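Concanavalin A-like lectin protein kinase family protein (Theobroma cacao, PDB 6CTH) probably transfers phosphate from ATP to hydroxyl groups of protein substrates, as a plant receptor-like kinase whose kinase domain is held here with an oxindole inhibitor. Local coordinates at residues 102-107 with 213-218; 142-147 with 204-209. One frame throughout, in Å; residues are numbered along the deposited sequence.

Contact 1: 102-107 with 213-218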
ATOM      1  N   HIS A 102       9.535   8.095   0.827  1.00 39.68           N
ATOM      2  CA  HIS A 102      10.678   8.017  -0.113  1.00 40.30           C
ATOM      3  C   HIS A 102      10.316   8.422  -1.503  1.00 40.85           C
ATOM      4  O   HIS A 102      10.952   9.311  -2.086  1.00 43.56           O
ATOM      5  CB  HIS A 102      11.258   6.626  -0.130  1.00 40.78           C
ATOM      6  CG  HIS A 102      11.820   6.222   1.186  1.00 40.57           C
ATOM      7  ND1 HIS A 102      13.173   6.207   1.428  1.00 40.87           N
ATOM      8  CD2 HIS A 102      11.230   5.760   2.306  1.00 41.41           C
ATOM      9  CE1 HIS A 102      13.392   5.749   2.643  1.00 40.86           C
ATOM     10  NE2 HIS A 102      12.231   5.489   3.207  1.00 42.28           N
ATOM     11  N   ILE A 103       9.240   7.869  -2.017  1.00 40.18           N
ATOM     12  CA  ILE A 103       8.913   8.150  -3.411  1.00 41.43           C
ATOM     13  C   ILE A 103       8.329   9.529  -3.667  1.00 40.69           C
ATOM     14  O   ILE A 103       8.559  10.080  -4.749  1.00 42.55           O
ATOM     15  CB  ILE A 103       8.033   7.076  -4.050  1.00 42.52           C
ATOM     16  CG1 ILE A 103       6.670   6.945  -3.367  1.00 42.25           C
ATOM     17  CG2 ILE A 103       8.790   5.760  -4.118  1.00 42.92           C
ATOM     18  CD1 ILE A 103       5.709   6.238  -4.307  1.00 44.62           C
ATOM     19  N   PHE A 104       7.545  10.066  -2.738  1.00 40.46           N
ATOM     20  CA  PHE A 104       6.968  11.423  -2.940  1.00 41.30           C
ATOM     21  C   PHE A 104       7.697  12.519  -2.162  1.00 43.35           C
ATOM     22  O   PHE A 104       7.871  13.634  -2.699  1.00 43.41           O
ATOM     23  CB  PHE A 104       5.474  11.478  -2.599  1.00 39.97           C
ATOM     24  CG  PHE A 104       4.649  10.400  -3.259  1.00 38.73           C
ATOM     25  CD1 PHE A 104       4.766  10.141  -4.624  1.00 38.85           C
ATOM     26  CD2 PHE A 104       3.707   9.690  -2.530  1.00 38.41           C
ATOM     27  CE1 PHE A 104       4.003   9.163  -5.204  1.00 37.66           C
ATOM     28  CE2 PHE A 104       2.917   8.706  -3.145  1.00 37.16           C
ATOM     29  CZ  PHE A 104       3.079   8.464  -4.460  1.00 36.64           C
ATOM     30  N   LYS A 105       8.073  12.231  -0.920  1.00 44.33           N
ATOM     31  CA  LYS A 105       8.675  13.231  -0.015  1.00 48.67           C
ATOM     32  C   LYS A 105      10.196  13.289   0.061  1.00 49.38           C
ATOM     33  O   LYS A 105      10.724  13.985   0.929  1.00 53.97           O
ATOM     34  CB  LYS A 105       8.129  13.061   1.399  1.00 49.76           C
ATOM     35  CG  LYS A 105       6.629  13.228   1.495  1.00 51.78           C
ATOM     36  CD  LYS A 105       6.155  12.851   2.886  1.00 54.69           C
ATOM     37  CE  LYS A 105       4.732  13.330   3.149  1.00 56.46           C
ATOM     38  NZ  LYS A 105       4.341  12.883   4.524  1.00 58.50           N
ATOM     39  N   GLY A 106      10.899  12.587  -0.818  1.00 49.15           N
ATOM     40  CA  GLY A 106      12.359  12.624  -0.851  1.00 49.14           C
ATOM     41  C   GLY A 106      13.129  12.291   0.408  1.00 49.67           C
ATOM     42  O   GLY A 106      14.225  12.793   0.589  1.00 50.79           O
ATOM     43  N   LYS A 107      12.613  11.411   1.275  1.00 49.35           N
ATOM     44  CA  LYS A 107      13.417  10.877   2.382  1.00 49.23           C
ATOM     45  C   LYS A 107      14.704  10.201   1.865  1.00 50.42           C
ATOM     46  O   LYS A 107      15.748  10.296   2.499  1.00 52.01           O
ATOM     47  CB  LYS A 107      12.613   9.889   3.255  1.00 48.74           C
ATOM     48  N   GLY A 213       7.241   8.504  -9.569  1.00 37.24           N
ATOM     49  CA  GLY A 213       7.431   9.369  -8.424  1.00 38.41           C
ATOM     50  C   GLY A 213       6.370  10.433  -8.254  1.00 38.00           C
ATOM     51  O   GLY A 213       6.643  11.466  -7.648  1.00 40.45           O
ATOM     52  N   ARG A 214       5.168  10.204  -8.785  1.00 38.60           N
ATOM     53  CA  ARG A 214       4.070  11.166  -8.763  1.00 39.73           C
ATOM     54  C   ARG A 214       2.880  10.535  -8.066  1.00 39.39           C
ATOM     55  O   ARG A 214       2.558   9.363  -8.342  1.00 36.73           O
ATOM     56  CB  ARG A 214       3.633  11.528 -10.175  1.00 41.88           C
ATOM     57  CG  ARG A 214       4.693  12.315 -10.926  1.00 44.57           C
ATOM     58  CD  ARG A 214       4.283  12.549 -12.364  1.00 46.94           C
ATOM     59  NE  ARG A 214       5.373  13.114 -13.171  1.00 49.64           N
ATOM     60  CZ  ARG A 214       5.718  14.408 -13.224  1.00 51.36           C
ATOM     61  NH1 ARG A 214       5.088  15.325 -12.490  1.00 51.07           N
ATOM     62  NH2 ARG A 214       6.735  14.778 -14.021  1.00 52.27           N
ATOM     63  N   ARG A 215       2.258  11.311  -7.163  1.00 38.56           N
ATOM     64  CA  ARG A 215       1.091  10.860  -6.467  1.00 38.95           C
ATOM     65  C   ARG A 215      -0.135  10.828  -7.391  1.00 38.74           C
ATOM     66  O   ARG A 215      -0.345  11.750  -8.225  1.00 38.45           O
ATOM     67  CB  ARG A 215       0.850  11.768  -5.242  1.00 41.40           C
ATOM     68  CG  ARG A 215      -0.146  11.196  -4.254  1.00 44.31           C
ATOM     69  CD  ARG A 215      -0.415  12.152  -3.100  1.00 46.14           C
ATOM     70  NE  ARG A 215       0.755  12.490  -2.313  1.00 48.48           N
ATOM     71  CZ  ARG A 215       1.221  11.812  -1.265  1.00 49.40           C
ATOM     72  NH1 ARG A 215       0.666  10.673  -0.878  1.00 50.28           N
ATOM     73  NH2 ARG A 215       2.273  12.289  -0.590  1.00 50.83           N
ATOM     74  N   SER A 216      -0.968   9.798  -7.222  1.00 35.60           N
ATOM     75  CA  SER A 216      -2.178   9.607  -8.017  1.00 35.92           C
ATOM     76  C   SER A 216      -3.047  10.872  -8.097  1.00 37.24           C
ATOM     77  O   SER A 216      -3.467  11.230  -9.201  1.00 37.57           O
ATOM     78  CB  SER A 216      -3.068   8.511  -7.422  1.00 36.13           C
ATOM     79  OG  SER A 216      -4.203   8.325  -8.246  1.00 36.07           O
ATOM     80  N   ILE A 217      -3.352  11.420  -6.933  1.00 36.80           N
ATOM     81  CA  ILE A 217      -4.315  12.551  -6.767  1.00 39.25           C
ATOM     82  C   ILE A 217      -3.663  13.927  -6.961  1.00 42.14           C
ATOM     83  O   ILE A 217      -4.393  14.922  -6.932  1.00 42.94           O
ATOM     84  CB  ILE A 217      -4.958  12.617  -5.347  1.00 39.46           C
ATOM     85  CG1 ILE A 217      -3.907  12.714  -4.243  1.00 40.52           C
ATOM     86  CG2 ILE A 217      -5.856  11.413  -5.052  1.00 38.89           C
ATOM     87  CD1 ILE A 217      -4.426  13.230  -2.901  1.00 41.03           C
ATOM     88  N   GLU A 218      -2.328  14.001  -7.005  1.00 44.52           N
ATOM     89  CA  GLU A 218      -1.571  15.313  -7.021  1.00 48.35           C
ATOM     90  C   GLU A 218      -0.285  15.103  -7.796  1.00 47.92           C
ATOM     91  O   GLU A 218       0.807  15.047  -7.210  1.00 47.43           O
ATOM     92  CB  GLU A 218      -1.200  15.739  -5.576  1.00 52.59           C
ATOM     93  CG  GLU A 218      -0.386  17.047  -5.450  1.00 56.42           C
ATOM     94  CD  GLU A 218       0.016  17.434  -4.027  1.00 59.02           C
ATOM     95  OE1 GLU A 218       0.238  16.565  -3.134  1.00 59.42           O
ATOM     96  OE2 GLU A 218       0.157  18.655  -3.831  1.00 62.43           O
TER
HETATM   97  O   HOH W   1       8.858  12.283  -6.334  1.00 45.13           O

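Contact 2: 142-147 with 204-209. With FE7 (N-{(3Z)-2-oxo-3-[phenyl({4-[(piperidin-1-yl)methyl]phenyl}amino)methylidene]-2,3-dihydro-1H-indol-5-yl}ethanesulfonamide), chain B.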
ATOM      1  N   ILE A 142      -5.007  -0.495  -0.479  1.00 27.62           N
ATOM      2  CA  ILE A 142      -3.679  -0.535  -0.990  1.00 27.68           C
ATOM      3  C   ILE A 142      -3.252   0.871  -1.441  1.00 28.41           C
ATOM      4  O   ILE A 142      -3.913   1.431  -2.306  1.00 28.76           O
ATOM      5  CB  ILE A 142      -3.584  -1.558  -2.108  1.00 27.82           C
ATOM      6  CG1 ILE A 142      -3.819  -2.975  -1.537  1.00 27.69           C
ATOM      7  CG2 ILE A 142      -2.261  -1.458  -2.819  1.00 27.90           C
ATOM      8  CD1 ILE A 142      -4.190  -3.988  -2.619  1.00 28.13           C
ATOM      9  N   LYS A 143      -2.149   1.383  -0.898  1.00 28.41           N
ATOM     10  CA  LYS A 143      -1.568   2.641  -1.300  1.00 29.29           C
ATOM     11  C   LYS A 143      -0.151   2.726  -0.698  1.00 29.97           C
ATOM     12  O   LYS A 143       0.177   1.932   0.190  1.00 28.99           O
ATOM     13  CB  LYS A 143      -2.434   3.812  -0.787  1.00 29.63           C
ATOM     14  CG  LYS A 143      -2.713   3.777   0.672  1.00 29.88           C
ATOM     15  CD  LYS A 143      -3.659   4.929   1.124  1.00 30.55           C
ATOM     16  CE  LYS A 143      -4.046   4.915   2.557  1.00 31.56           C
ATOM     17  NZ  LYS A 143      -4.931   6.070   2.943  1.00 32.58           N
ATOM     18  N   THR A 144       0.695   3.642  -1.193  1.00 30.37           N
ATOM     19  CA  THR A 144       2.101   3.649  -0.725  1.00 31.80           C
ATOM     20  C   THR A 144       2.321   4.027   0.741  1.00 31.98           C
ATOM     21  O   THR A 144       3.257   3.513   1.361  1.00 32.16           O
ATOM     22  CB  THR A 144       3.053   4.478  -1.625  1.00 33.74           C
ATOM     23  OG1 THR A 144       2.804   5.848  -1.431  1.00 35.32           O
ATOM     24  CG2 THR A 144       2.893   4.172  -3.074  1.00 34.20           C
ATOM     25  N   SER A 145       1.423   4.797   1.369  1.00 31.05           N
ATOM     26  CA  SER A 145       1.517   5.025   2.800  1.00 31.41           C
ATOM     27  C   SER A 145       1.214   3.811   3.676  1.00 30.70           C
ATOM     28  O   SER A 145       1.419   3.859   4.885  1.00 30.72           O
ATOM     29  CB  SER A 145       0.620   6.189   3.276  1.00 32.08           C
ATOM     30  OG  SER A 145      -0.728   5.989   2.906  1.00 32.37           O
ATOM     31  N   ASN A 146       0.665   2.754   3.072  1.00 30.03           N
ATOM     32  CA  ASN A 146       0.454   1.498   3.747  1.00 29.73           C
ATOM     33  C   ASN A 146       1.517   0.475   3.440  1.00 29.48           C
ATOM     34  O   ASN A 146       1.366  -0.699   3.883  1.00 30.02           O
ATOM     35  CB  ASN A 146      -0.918   0.919   3.392  1.00 29.64           C
ATOM     36  CG  ASN A 146      -2.043   1.633   4.119  1.00 30.52           C
ATOM     37  OD1 ASN A 146      -1.841   2.232   5.197  1.00 31.88           O
ATOM     38  ND2 ASN A 146      -3.197   1.586   3.556  1.00 29.21           N
ATOM     39  N   ILE A 147       2.590   0.863   2.764  1.00 29.26           N
ATOM     40  CA  ILE A 147       3.721  -0.049   2.495  1.00 29.76           C
ATOM     41  C   ILE A 147       4.934   0.380   3.331  1.00 30.52           C
ATOM     42  O   ILE A 147       5.467   1.483   3.162  1.00 30.88           O
ATOM     43  CB  ILE A 147       4.048  -0.085   0.991  1.00 29.60           C
ATOM     44  CG1 ILE A 147       2.801  -0.535   0.210  1.00 29.22           C
ATOM     45  CG2 ILE A 147       5.246  -0.980   0.705  1.00 30.01           C
ATOM     46  CD1 ILE A 147       2.925  -0.413  -1.297  1.00 29.31           C
ATOM     47  N   GLY A 204      -2.293  -1.324  -9.376  1.00 29.45           N
ATOM     48  CA  GLY A 204      -1.959  -0.651 -10.674  1.00 29.90           C
ATOM     49  C   GLY A 204      -1.562   0.795 -10.428  1.00 30.42           C
ATOM     50  O   GLY A 204      -0.507   1.229 -10.897  1.00 31.71           O
ATOM     51  N   VAL A 205      -2.367   1.490  -9.641  1.00 30.22           N
ATOM     52  CA  VAL A 205      -2.112   2.900  -9.338  1.00 30.35           C
ATOM     53  C   VAL A 205      -0.785   3.015  -8.601  1.00 30.36           C
ATOM     54  O   VAL A 205       0.084   3.794  -9.003  1.00 30.43           O
ATOM     55  CB  VAL A 205      -3.220   3.529  -8.507  1.00 30.36           C
ATOM     56  CG1 VAL A 205      -2.850   4.957  -8.133  1.00 30.71           C
ATOM     57  CG2 VAL A 205      -4.523   3.490  -9.255  1.00 31.24           C
ATOM     58  N   VAL A 206      -0.585   2.157  -7.601  1.00 29.30           N
ATOM     59  CA  VAL A 206       0.661   2.168  -6.851  1.00 29.43           C
ATOM     60  C   VAL A 206       1.848   1.904  -7.768  1.00 29.77           C
ATOM     61  O   VAL A 206       2.875   2.536  -7.637  1.00 29.89           O
ATOM     62  CB  VAL A 206       0.599   1.172  -5.658  1.00 29.27           C
ATOM     63  CG1 VAL A 206       1.993   0.921  -5.089  1.00 29.42           C
ATOM     64  CG2 VAL A 206      -0.349   1.739  -4.587  1.00 29.70           C
ATOM     65  N   ALA A 207       1.745   0.917  -8.664  1.00 29.84           N
ATOM     66  CA  ALA A 207       2.830   0.593  -9.588  1.00 30.84           C
ATOM     67  C   ALA A 207       3.239   1.841 -10.391  1.00 31.74           C
ATOM     68  O   ALA A 207       4.409   2.130 -10.554  1.00 32.26           O
ATOM     69  CB  ALA A 207       2.399  -0.496 -10.539  1.00 31.39           C
ATOM     70  N   LEU A 208       2.247   2.588 -10.836  1.00 32.15           N
ATOM     71  CA  LEU A 208       2.508   3.806 -11.635  1.00 32.98           C
ATOM     72  C   LEU A 208       3.095   4.936 -10.817  1.00 33.40           C
ATOM     73  O   LEU A 208       3.917   5.706 -11.330  1.00 35.35           O
ATOM     74  CB  LEU A 208       1.244   4.224 -12.358  1.00 33.38           C
ATOM     75  CG  LEU A 208       0.754   3.202 -13.389  1.00 33.97           C
ATOM     76  CD1 LEU A 208      -0.508   3.628 -14.074  1.00 34.79           C
ATOM     77  CD2 LEU A 208       1.809   2.841 -14.436  1.00 34.63           C
ATOM     78  N   GLU A 209       2.671   5.060  -9.553  1.00 32.96           N
ATOM     79  CA  GLU A 209       3.266   6.025  -8.619  1.00 33.20           C
ATOM     80  C   GLU A 209       4.728   5.710  -8.416  1.00 34.09           C
ATOM     81  O   GLU A 209       5.555   6.599  -8.335  1.00 33.86           O
ATOM     82  CB  GLU A 209       2.568   6.054  -7.259  1.00 32.61           C
ATOM     83  CG  GLU A 209       1.132   6.527  -7.307  1.00 33.17           C
ATOM     84  CD  GLU A 209       0.420   6.543  -6.004  1.00 34.55           C
ATOM     85  OE1 GLU A 209       0.630   5.566  -5.213  1.00 34.62           O
ATOM     86  OE2 GLU A 209      -0.352   7.527  -5.725  1.00 34.35           O
TER
HETATM   87  C4  FE7 B 601       4.514   1.823  11.342  1.00 27.91           C
HETATM   88  C14 FE7 B 601       3.239   6.457   9.403  1.00 31.36           C
HETATM   89  C5  FE7 B 601       4.740   0.542  11.878  1.00 28.83           C
HETATM   90  C6  FE7 B 601       3.741  -0.416  11.920  1.00 29.23           C
HETATM   91  C11 FE7 B 601       5.160   4.785  10.517  1.00 30.13           C
HETATM   92  C7  FE7 B 601       2.500  -0.107  11.393  1.00 30.73           C
HETATM   93  C8  FE7 B 601       6.723   1.612  12.084  1.00 28.75           C
HETATM   94  C9  FE7 B 601       5.761   2.560  11.465  1.00 29.68           C
HETATM   95  C10 FE7 B 601       6.130   3.834  11.089  1.00 28.69           C
HETATM   96  C12 FE7 B 601       4.123   5.286  11.293  1.00 30.26           C
HETATM   97  C13 FE7 B 601       3.168   6.115  10.734  1.00 33.97           C
HETATM   98  N1  FE7 B 601       6.055   0.455  12.297  1.00 29.07           N
HETATM   99  N2  FE7 B 601       7.425   4.167  11.165  1.00 30.88           N
HETATM  100  C3  FE7 B 601       3.262   2.109  10.799  1.00 29.27           C
HETATM  101  N3  FE7 B 601      10.831   9.624  11.433  1.00 51.39           N
HETATM  102  O2  FE7 B 601       7.898   1.822  12.364  1.00 31.85           O
HETATM  103  C2  FE7 B 601       2.269   1.130  10.799  1.00 31.73           C
HETATM  104  N   FE7 B 601       1.023   1.309  10.129  1.00 36.32           N
HETATM  105  S   FE7 B 601       0.465   2.567   9.277  1.00 38.38           S
HETATM  106  O   FE7 B 601       1.209   3.735   9.627  1.00 39.20           O
HETATM  107  O1  FE7 B 601      -0.957   2.570   9.418  1.00 37.85           O
HETATM  108  C1  FE7 B 601       0.920   2.002   7.671  1.00 40.80           C
HETATM  109  C   FE7 B 601       0.558   0.540   7.585  1.00 43.41           C
HETATM  110  C16 FE7 B 601       5.227   5.144   9.177  1.00 30.70           C
HETATM  111  C15 FE7 B 601       4.268   5.973   8.626  1.00 33.46           C
HETATM  112  C17 FE7 B 601       8.150   5.361  10.950  1.00 34.03           C
HETATM  113  C22 FE7 B 601       7.527   6.559  10.634  1.00 35.17           C
HETATM  114  C21 FE7 B 601       8.282   7.692  10.391  1.00 35.97           C
HETATM  115  C20 FE7 B 601       9.666   7.656  10.454  1.00 41.09           C
HETATM  116  C19 FE7 B 601      10.280   6.454  10.765  1.00 39.04           C
HETATM  117  C18 FE7 B 601       9.535   5.317  11.016  1.00 36.07           C
HETATM  118  C23 FE7 B 601      10.486   8.899  10.203  1.00 47.04           C
HETATM  119  C28 FE7 B 601      11.747  10.731  11.153  1.00 54.34           C
HETATM  120  C27 FE7 B 601      12.185  11.421  12.424  1.00 57.05           C
HETATM  121  C26 FE7 B 601      10.992  11.918  13.213  1.00 55.89           C
HETATM  122  C25 FE7 B 601       9.973  10.812  13.404  1.00 57.39           C
HETATM  123  C24 FE7 B 601       9.633  10.156  12.086  1.00 53.86           C
HETATM  124  O   HOH W   2       0.288   5.898  -2.684  1.00 33.27           O

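Contact 1: 102-107 with 213-218
With CG anti to its own carbonyl carbon, Phe104, whose CA–CB bond points toward 213-218, places its ring beside the Arg214-Arg215 backbone, while Arg215 sets out with CG anti to the backbone N and bends at chi3 (-60°), so that its chain crosses over one face of the ring and carries the guanidinium beyond CD2. Arg215 CB stands over the ring's centre, 4.0 Å from the Phe104 centroid and 10° off the normal, which makes this a CH-pi contact. Farther out, the rim atom Phe104 CD2 lies over one face of the guanidinium, off its middle and 3.5 Å from Arg215 CZ; with the planes 49° apart, this is no parallel stack. Ile103 CD1 packs against the opposite ring face, and the Gly213-Arg214 peptide lies at the ring edge. Gly213 turns the chain with positive phi, so the end of helix 99-103 meets the turn after helix 196-212 in the helical C-terminal lobe of the kinase fold. One water donates to both Ile103 O and Gly213 O, at 2.7 Å each. Arg214 leads away, to Pro219 O and Trp232. The contact therefore rests on CH-pi and dispersion, its polar link between the segments running through that water.

Contact 2: 142-147 with 204-209
Along 204-209, part of helix 196-212, Val206 is the first residue to touch 142-147, and its two methyls divide the work. Val206 CG2, anti to the carbonyl carbon, presses on the backbone of the catalytic loop, 3.6 Å from Lys143 CA, and also meets Ile142 CG2 at 4.1 Å. Val206 CG1, anti to the backbone N (chi1 166°), lies 3.9 Å from Thr144 CG2 and meets Ile147 CD1 tip to tip. Nearly one helical turn on, Glu209 extends beyond CG and brings Glu209 OE1 to 3.4 Å from Thr144 CG2. A water donates to Glu209 OE1 (2.6 Å) and accepts from Thr144 N (2.7 Å); it is also bonded to Thr144 OG1, which sits between backbone N and carbonyl carbon (chi1 73°). The other carboxylate oxygen is held by Tyr183 OH, with Ser216 as a second partner, so both oxygens of this buried acid are satisfied, which would probably favour its charged form. On its far side the loop serves the active site: Ser145 O approaches FE7 C1, and Asn146 ND2 is hydrogen-bonded to the backbone O of Asp141, a magnesium-site residue. Helix 112-132 supplies Leu122 to Val206 and Ile147, helix 99-103 borders Thr144, helix 229-238 flanks Leu208, and strand 147-149 continues the loop.

Centred 10 Å apart, the two contacts lie in the helical C-terminal lobe of the kinase fold and touch each other. Along the chain the order is 102-107, 142-147, 204-209, 213-218, so contact 2 is nested within the loop that contact 1 closes. Helix 196-212 runs through 204-209 and ends just before 213-218, tying both to one element. Glu209 and Phe104 form most of the junction: Glu209 OE2 probably accepts from Ser216 N at 2.8 Å, Phe104 CZ packs on Glu209 CD at 3.6 Å, and Phe104 CE2 lies 3.3 Å from Thr144 OG1. The surface-lying contact 1 thus adjoins the buried contact 2, which borders the inhibitor pocket and magnesium site.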